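Local coordinates for ochratoxinase (Aspergillus niger, PDB 4C65), which is a zinc-dependent carboxypeptidase of the amidohydrolase superfamily that hydrolyses the mycotoxin ochratoxin A to ochratoxin alpha and L-phenylalanine, at residues L14-D19 against N397-I402; R96-C101 against G129-P134; V205-G210 against V242-H247. One frame throughout, in Å; residues are numbered along the deposited sequence.

Contact 1 (L14-D19 against N397-I402); sequences LLIPGD and NPLEDI
The carboxamide of Asn397 is covered on one face by Leu14, whose CD2 methyl stands over the group, with Leu14 CD2 to Asn397 OD1 at 3.4 Å and Leu14 CD2 to Asn397 CG at 3.5 Å. From the other side comes a backbone N-H of its own turn: Leu399 N reaches Asn397 OD1 at 3.0 Å, from 56° above the carbonyl plane, closing an Asx turn. In Asn397, chi1 of -179° sets CG anti to the backbone N, and chi2 near 6° turns OD1 toward that N-H. The Pro398 ring is met at CG and CD: Ile16 and Pro398 reach toward each other tip to tip, Ile16 CD1 lying 3.9 Å from Pro398 CG. The same methyl rests 4.1 Å from Leu399 CG, while Leu14 CD2 and Leu399 CD1 come no nearer than 4.4 Å. Leu359 and Ile362 of helix 358-365 cover Leu399 further, and Ile362 also packs on Pro398. The contact thus fastens the end of strand 7-15 to the loop following strand 391-394, away from the zinc site. No hydrogen bond crosses it. With OD1 already engaged inside the turn, the amide meets its neighbour as a flat surface, and the two segments are joined by van der Waals contact between methyls, proline ring carbons and an amide face.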
# COMPACT_ATOMS: atom_id res chain seq x y z
N LEU A 14 -27.24 49.76 -31.56
CA LEU A 14 -26.86 48.67 -32.46
C LEU A 14 -26.96 47.35 -31.70
O LEU A 14 -26.42 47.21 -30.61
CB LEU A 14 -25.42 48.88 -32.94
CG LEU A 14 -24.86 47.86 -33.92
CD1 LEU A 14 -25.50 48.02 -35.29
CD2 LEU A 14 -23.35 48.01 -34.00
N LEU A 15 -27.63 46.37 -32.30
CA LEU A 15 -27.76 45.05 -31.71
C LEU A 15 -27.12 44.00 -32.60
O LEU A 15 -27.52 43.83 -33.74
CB LEU A 15 -29.23 44.71 -31.44
CG LEU A 15 -29.49 43.42 -30.64
CD1 LEU A 15 -30.68 43.57 -29.72
CD2 LEU A 15 -29.70 42.21 -31.54
N ILE A 16 -26.09 43.34 -32.07
CA ILE A 16 -25.35 42.31 -32.77
C ILE A 16 -25.86 40.96 -32.25
O ILE A 16 -25.55 40.59 -31.12
CB ILE A 16 -23.83 42.47 -32.55
CG1 ILE A 16 -23.38 43.86 -33.03
CG2 ILE A 16 -23.06 41.39 -33.31
CD1 ILE A 16 -22.08 44.34 -32.44
N PRO A 17 -26.67 40.26 -33.05
CA PRO A 17 -27.32 39.08 -32.54
C PRO A 17 -26.40 37.88 -32.31
O PRO A 17 -26.75 36.96 -31.57
CB PRO A 17 -28.39 38.79 -33.59
CG PRO A 17 -27.78 39.27 -34.85
CD PRO A 17 -27.03 40.51 -34.45
N GLY A 18 -25.24 37.87 -32.97
CA GLY A 18 -24.29 36.76 -32.83
C GLY A 18 -24.15 35.98 -34.12
O GLY A 18 -23.02 35.75 -34.59
N ASP A 19 -25.28 35.59 -34.70
CA ASP A 19 -25.29 34.99 -36.03
C ASP A 19 -26.36 35.68 -36.85
O ASP A 19 -27.52 35.33 -36.77
CB ASP A 19 -25.59 33.49 -35.94
CG ASP A 19 -25.49 32.78 -37.29
OD1 ASP A 19 -25.15 33.39 -38.31
OD2 ASP A 19 -25.74 31.57 -37.33
N ASN A 397 -18.78 50.47 -30.84
CA ASN A 397 -19.10 49.46 -31.84
C ASN A 397 -17.87 48.62 -32.17
O ASN A 397 -16.94 49.10 -32.81
CB ASN A 397 -19.63 50.14 -33.10
CG ASN A 397 -20.00 49.16 -34.18
OD1 ASN A 397 -19.97 47.95 -33.99
ND2 ASN A 397 -20.30 49.68 -35.34
N PRO A 398 -17.87 47.35 -31.73
CA PRO A 398 -16.72 46.49 -31.95
C PRO A 398 -16.48 46.15 -33.43
O PRO A 398 -15.38 45.77 -33.78
CB PRO A 398 -17.05 45.25 -31.13
CG PRO A 398 -18.54 45.19 -31.14
CD PRO A 398 -18.98 46.62 -31.10
N LEU A 399 -17.50 46.32 -34.27
CA LEU A 399 -17.38 46.04 -35.70
C LEU A 399 -16.50 47.06 -36.39
O LEU A 399 -15.96 46.77 -37.45
CB LEU A 399 -18.75 46.00 -36.36
CG LEU A 399 -19.77 45.05 -35.75
CD1 LEU A 399 -21.10 45.18 -36.46
CD2 LEU A 399 -19.27 43.62 -35.83
N GLU A 400 -16.36 48.24 -35.78
CA GLU A 400 -15.45 49.31 -36.27
C GLU A 400 -14.06 49.06 -35.75
O GLU A 400 -13.12 49.53 -36.35
CB GLU A 400 -15.76 50.73 -35.72
CG GLU A 400 -15.88 51.87 -36.71
CD GLU A 400 -17.33 52.14 -36.96
OE1 GLU A 400 -17.98 52.58 -35.99
OE2 GLU A 400 -17.81 51.87 -38.07
N ASP A 401 -13.94 48.41 -34.60
CA ASP A 401 -12.63 48.12 -33.99
C ASP A 401 -12.76 46.95 -33.03
O ASP A 401 -13.27 47.08 -31.91
CB ASP A 401 -12.10 49.36 -33.26
CG ASP A 401 -10.70 49.17 -32.68
OD1 ASP A 401 -9.99 48.18 -33.03
OD2 ASP A 401 -10.29 50.03 -31.87
N ILE A 402 -12.23 45.80 -33.45
CA ILE A 402 -12.31 44.59 -32.66
C ILE A 402 -11.53 44.66 -31.33
O ILE A 402 -11.81 43.92 -30.40
CB ILE A 402 -11.88 43.36 -33.49
CG1 ILE A 402 -12.48 42.07 -32.91
CG2 ILE A 402 -10.37 43.27 -33.63
CD1 ILE A 402 -13.95 41.88 -33.24

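Contact 2 (R96-C101 against G129-P134); sequences RLARGC and GTIVGP
Cys101 and Gly133 bring helix 90-106 and the loop leading to strand 135-138 within 4.4 Å of each other, CA to CA. This is the tight end of the contact. The bare CA of Gly133 lies 3.5 Å from Cys101 O in a CA-H...O contact with an angle of 149° at the hydrogen, and the CB of Cys101 sits 3.4 Å from Val132 O. Pro134 closes the same corner with one ring atom, its CD lying 3.7 Å from Cys101 O and 4.2 Å from Cys101 CB. Cys101 therefore meets the loop through its CB and carbonyl oxygen, while its side chain also packs on Phe72. No direct hydrogen bond joins the two segments.

One turn back along the helix the fit is looser. Here the backbones stand further apart, Ala98 to Ile131 being 6.7 Å between CA atoms, and the Ile131 side chain spans the distance. Its CG1 sits between the backbone N and the carbonyl carbon (chi1 62°), the crowded position for that atom, and CD1 ends 4.0 Å from Ala98 CB. Beside it a water donates to Ala98 O at 2.9 Å; its link to Val132 O is suspiciously short and its detail doubtful. This half borders a second subunit: Ala98 packs on Ala98 of that subunit, and Thr130 O accepts from Arg99 NH1 of the same neighbour.

The contact packs a helix against the loop that ends a beta-alpha-beta connection, in which helix 119-127 links parallel strands 109-114 and 135-138, as in the outer layer of a TIM-barrel amidohydrolase.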
# COMPACT_ATOMS: atom_id res chain seq x y z
N ARG A 96 -7.37 31.74 -6.24
CA ARG A 96 -6.89 32.50 -7.38
C ARG A 96 -7.90 32.47 -8.50
O ARG A 96 -8.16 33.50 -9.15
CB ARG A 96 -5.53 31.99 -7.88
CG ARG A 96 -4.39 32.17 -6.89
CD ARG A 96 -3.03 32.19 -7.54
NE ARG A 96 -1.98 32.25 -6.54
CZ ARG A 96 -1.46 31.19 -5.89
NH1 ARG A 96 -1.81 29.92 -6.13
NH2 ARG A 96 -0.56 31.44 -4.94
N LEU A 97 -8.50 31.30 -8.73
CA LEU A 97 -9.51 31.16 -9.73
C LEU A 97 -10.77 32.03 -9.48
O LEU A 97 -11.50 32.36 -10.43
CB LEU A 97 -9.89 29.69 -9.89
CG LEU A 97 -8.76 28.88 -10.52
CD1 LEU A 97 -8.98 27.39 -10.28
CD2 LEU A 97 -8.61 29.16 -12.01
N ALA A 98 -11.02 32.37 -8.23
CA ALA A 98 -12.16 33.19 -7.90
C ALA A 98 -11.97 34.60 -8.44
O ALA A 98 -12.91 35.17 -8.97
CB ALA A 98 -12.35 33.24 -6.38
N ARG A 99 -10.78 35.16 -8.29
CA ARG A 99 -10.43 36.44 -8.88
C ARG A 99 -10.56 36.35 -10.40
O ARG A 99 -11.16 37.20 -11.00
CB ARG A 99 -9.01 36.86 -8.51
CG ARG A 99 -8.56 38.15 -9.16
CD ARG A 99 -9.34 39.34 -8.61
NE ARG A 99 -8.89 40.63 -9.14
CZ ARG A 99 -7.85 41.31 -8.70
NH1 ARG A 99 -7.09 40.85 -7.71
NH2 ARG A 99 -7.54 42.47 -9.27
N GLY A 100 -9.99 35.31 -10.98
CA GLY A 100 -10.02 35.07 -12.40
C GLY A 100 -11.42 35.06 -12.96
O GLY A 100 -11.71 35.73 -13.94
N CYS A 101 -12.32 34.34 -12.30
CA CYS A 101 -13.71 34.27 -12.70
C CYS A 101 -14.42 35.62 -12.56
O CYS A 101 -15.28 35.97 -13.40
CB CYS A 101 -14.43 33.22 -11.89
SG CYS A 101 -13.94 31.57 -12.38
N GLY A 129 -23.64 30.66 -5.52
CA GLY A 129 -23.62 32.11 -5.30
C GLY A 129 -22.55 32.65 -4.34
O GLY A 129 -22.55 33.84 -4.07
N THR A 130 -21.61 31.82 -3.86
CA THR A 130 -20.52 32.33 -3.00
C THR A 130 -19.60 33.27 -3.76
O THR A 130 -19.19 34.29 -3.26
CB THR A 130 -19.66 31.21 -2.40
OG1 THR A 130 -20.49 30.15 -1.93
CG2 THR A 130 -18.84 31.75 -1.23
N ILE A 131 -19.30 32.92 -5.01
CA ILE A 131 -18.56 33.80 -5.90
C ILE A 131 -19.33 33.98 -7.19
O ILE A 131 -20.40 33.43 -7.38
CB ILE A 131 -17.11 33.29 -6.20
CG1 ILE A 131 -17.14 31.95 -6.90
CG2 ILE A 131 -16.31 33.18 -4.91
CD1 ILE A 131 -15.83 31.60 -7.55
N VAL A 132 -18.74 34.74 -8.09
CA VAL A 132 -19.33 35.04 -9.36
C VAL A 132 -18.40 34.57 -10.47
O VAL A 132 -17.17 34.51 -10.29
CB VAL A 132 -19.39 36.60 -9.37
CG1 VAL A 132 -19.43 37.18 -10.77
CG2 VAL A 132 -20.51 37.17 -8.50
N GLY A 133 -18.95 34.25 -11.63
CA GLY A 133 -18.11 33.93 -12.77
C GLY A 133 -18.94 33.55 -13.97
O GLY A 133 -20.17 33.59 -13.92
N PRO A 134 -18.27 33.15 -15.07
CA PRO A 134 -19.01 32.64 -16.21
C PRO A 134 -19.62 31.27 -15.94
O PRO A 134 -19.29 30.62 -14.94
CB PRO A 134 -17.96 32.51 -17.30
CG PRO A 134 -16.71 33.11 -16.74
CD PRO A 134 -16.83 33.18 -15.28
O HOH W 1 -15.71 35.44 -8.42

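Contact 3 (V205-G210 against V242-H247); sequences VMASGG and VSAHVH
Val205 and Ala244 pair as parallel neighbours, as do Met206 and His245. Three backbone hydrogen bonds zip the strands together: Val205 N to Ser243 O (2.9 Å), His245 N to Val205 O (3.0 Å) and Ala207 N to His245 O (3.0 Å). Beyond Met206, where strand 203-206 ends, side chains join in. Ser208 OG accepts from His247 N at 2.9 Å. His245 NE2 donates to Gly209 O at 3.0 Å, an oxygen lying only 5° from the ring plane, and this bond limits rotation of the imidazole; the same oxygen meets the edge of the His247 ring at CD2 (3.4 Å), and His247 ND1 is hydrogen-bonded to Ser267 OG.

The sulfur of Met206 approaches His245 obliquely, 4.4 Å from SD to the ring centroid. On the face carrying Val205 and Ala244, Val205 CG2 touches Ala244 CB at 3.8 Å; Ala207 CB meets Val246 CG1, and Val242 packs against Val205 and on Ile231 of helix 225-237.

His245 binds the second zinc ion together with His265 and Lys204. Parallel strands joined through a helix in a beta-alpha-beta unit, with metal ligands on or just beyond the strands, toward their C-terminal ends, are characteristic of the TIM barrel of metal-dependent amidohydrolases.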
# COMPACT_ATOMS: atom_id res chain seq x y z
N VAL A 205 -8.76 15.32 -24.43
CA VAL A 205 -7.62 14.39 -24.58
C VAL A 205 -6.41 15.09 -25.19
O VAL A 205 -6.56 16.08 -25.92
CB VAL A 205 -7.92 13.19 -25.49
CG1 VAL A 205 -9.03 12.37 -24.90
CG2 VAL A 205 -8.30 13.61 -26.90
N MET A 206 -5.23 14.58 -24.87
CA MET A 206 -4.00 14.97 -25.52
C MET A 206 -3.82 13.94 -26.63
O MET A 206 -3.61 12.76 -26.37
CB MET A 206 -2.84 14.95 -24.54
CG MET A 206 -3.04 15.82 -23.31
SD MET A 206 -3.37 17.56 -23.68
CE MET A 206 -2.94 18.32 -22.09
N ALA A 207 -3.94 14.40 -27.86
CA ALA A 207 -3.89 13.53 -29.01
C ALA A 207 -2.64 13.79 -29.83
O ALA A 207 -2.47 13.22 -30.91
CB ALA A 207 -5.13 13.72 -29.85
N SER A 208 -1.76 14.65 -29.32
CA SER A 208 -0.43 14.80 -29.88
C SER A 208 0.50 15.46 -28.88
O SER A 208 0.07 15.86 -27.81
CB SER A 208 -0.47 15.58 -31.21
OG SER A 208 -0.63 16.94 -30.98
N GLY A 209 1.76 15.58 -29.25
CA GLY A 209 2.73 16.23 -28.41
C GLY A 209 2.46 17.70 -28.20
O GLY A 209 1.60 18.29 -28.85
N GLY A 210 3.22 18.28 -27.29
CA GLY A 210 3.10 19.67 -26.92
C GLY A 210 3.82 20.56 -27.90
O GLY A 210 4.74 20.12 -28.60
N VAL A 242 -15.76 15.10 -27.20
CA VAL A 242 -14.37 15.11 -26.82
C VAL A 242 -13.69 16.19 -27.60
O VAL A 242 -13.89 16.35 -28.81
CB VAL A 242 -13.69 13.76 -27.11
CG1 VAL A 242 -12.20 13.86 -26.89
CG2 VAL A 242 -14.30 12.67 -26.27
N SER A 243 -12.88 16.96 -26.89
CA SER A 243 -12.02 17.93 -27.50
C SER A 243 -10.62 17.37 -27.46
O SER A 243 -10.17 16.87 -26.42
CB SER A 243 -12.06 19.24 -26.69
OG SER A 243 -11.10 20.17 -27.18
N ALA A 244 -9.92 17.49 -28.58
CA ALA A 244 -8.60 16.93 -28.73
C ALA A 244 -7.55 18.01 -29.00
O ALA A 244 -7.66 18.75 -29.97
CB ALA A 244 -8.61 15.95 -29.88
N HIS A 245 -6.54 18.06 -28.13
CA HIS A 245 -5.30 18.78 -28.37
C HIS A 245 -4.56 18.10 -29.51
O HIS A 245 -4.10 16.97 -29.37
CB HIS A 245 -4.48 18.80 -27.09
CG HIS A 245 -3.06 19.21 -27.26
ND1 HIS A 245 -2.60 20.43 -26.81
CD2 HIS A 245 -1.97 18.55 -27.73
CE1 HIS A 245 -1.30 20.52 -27.04
NE2 HIS A 245 -0.89 19.39 -27.59
N VAL A 246 -4.45 18.78 -30.65
CA VAL A 246 -3.73 18.25 -31.83
C VAL A 246 -2.87 19.30 -32.55
O VAL A 246 -3.31 20.43 -32.79
CB VAL A 246 -4.69 17.62 -32.87
CG1 VAL A 246 -5.24 16.30 -32.37
CG2 VAL A 246 -5.84 18.56 -33.20
N HIS A 247 -1.66 18.92 -32.89
CA HIS A 247 -0.80 19.77 -33.71
C HIS A 247 -0.53 19.07 -35.02
O HIS A 247 -1.07 19.46 -36.07
CB HIS A 247 0.50 20.11 -32.97
CG HIS A 247 0.33 21.10 -31.86
ND1 HIS A 247 0.01 22.42 -32.09
CD2 HIS A 247 0.42 20.97 -30.52
CE1 HIS A 247 -0.11 23.06 -30.94
NE2 HIS A 247 0.15 22.20 -29.97

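Contact 1 joins an early segment, residues 14-19, to a late one, 397-402, so contacts 2 and 3 both fall within the sequence it spans; contact 2 comes first and closes before contact 3 begins. The centres of contacts 1 and 2 lie about 27 Å apart. Between the centres of contacts 2 and 3 it is about 28 Å. The centres of contacts 1 and 3 are about 32 Å apart, and no two contacts touch. Contact 3 lies across the chain's centre from both others. Contacts 1 and 2 each adjoin strands of the mixed sheet, whereas contact 3 lies between parallel strands 203-206 and 242-246 of the barrel. Long-range closure, subunit border and zinc site thus occupy three distinct regions of the subunit.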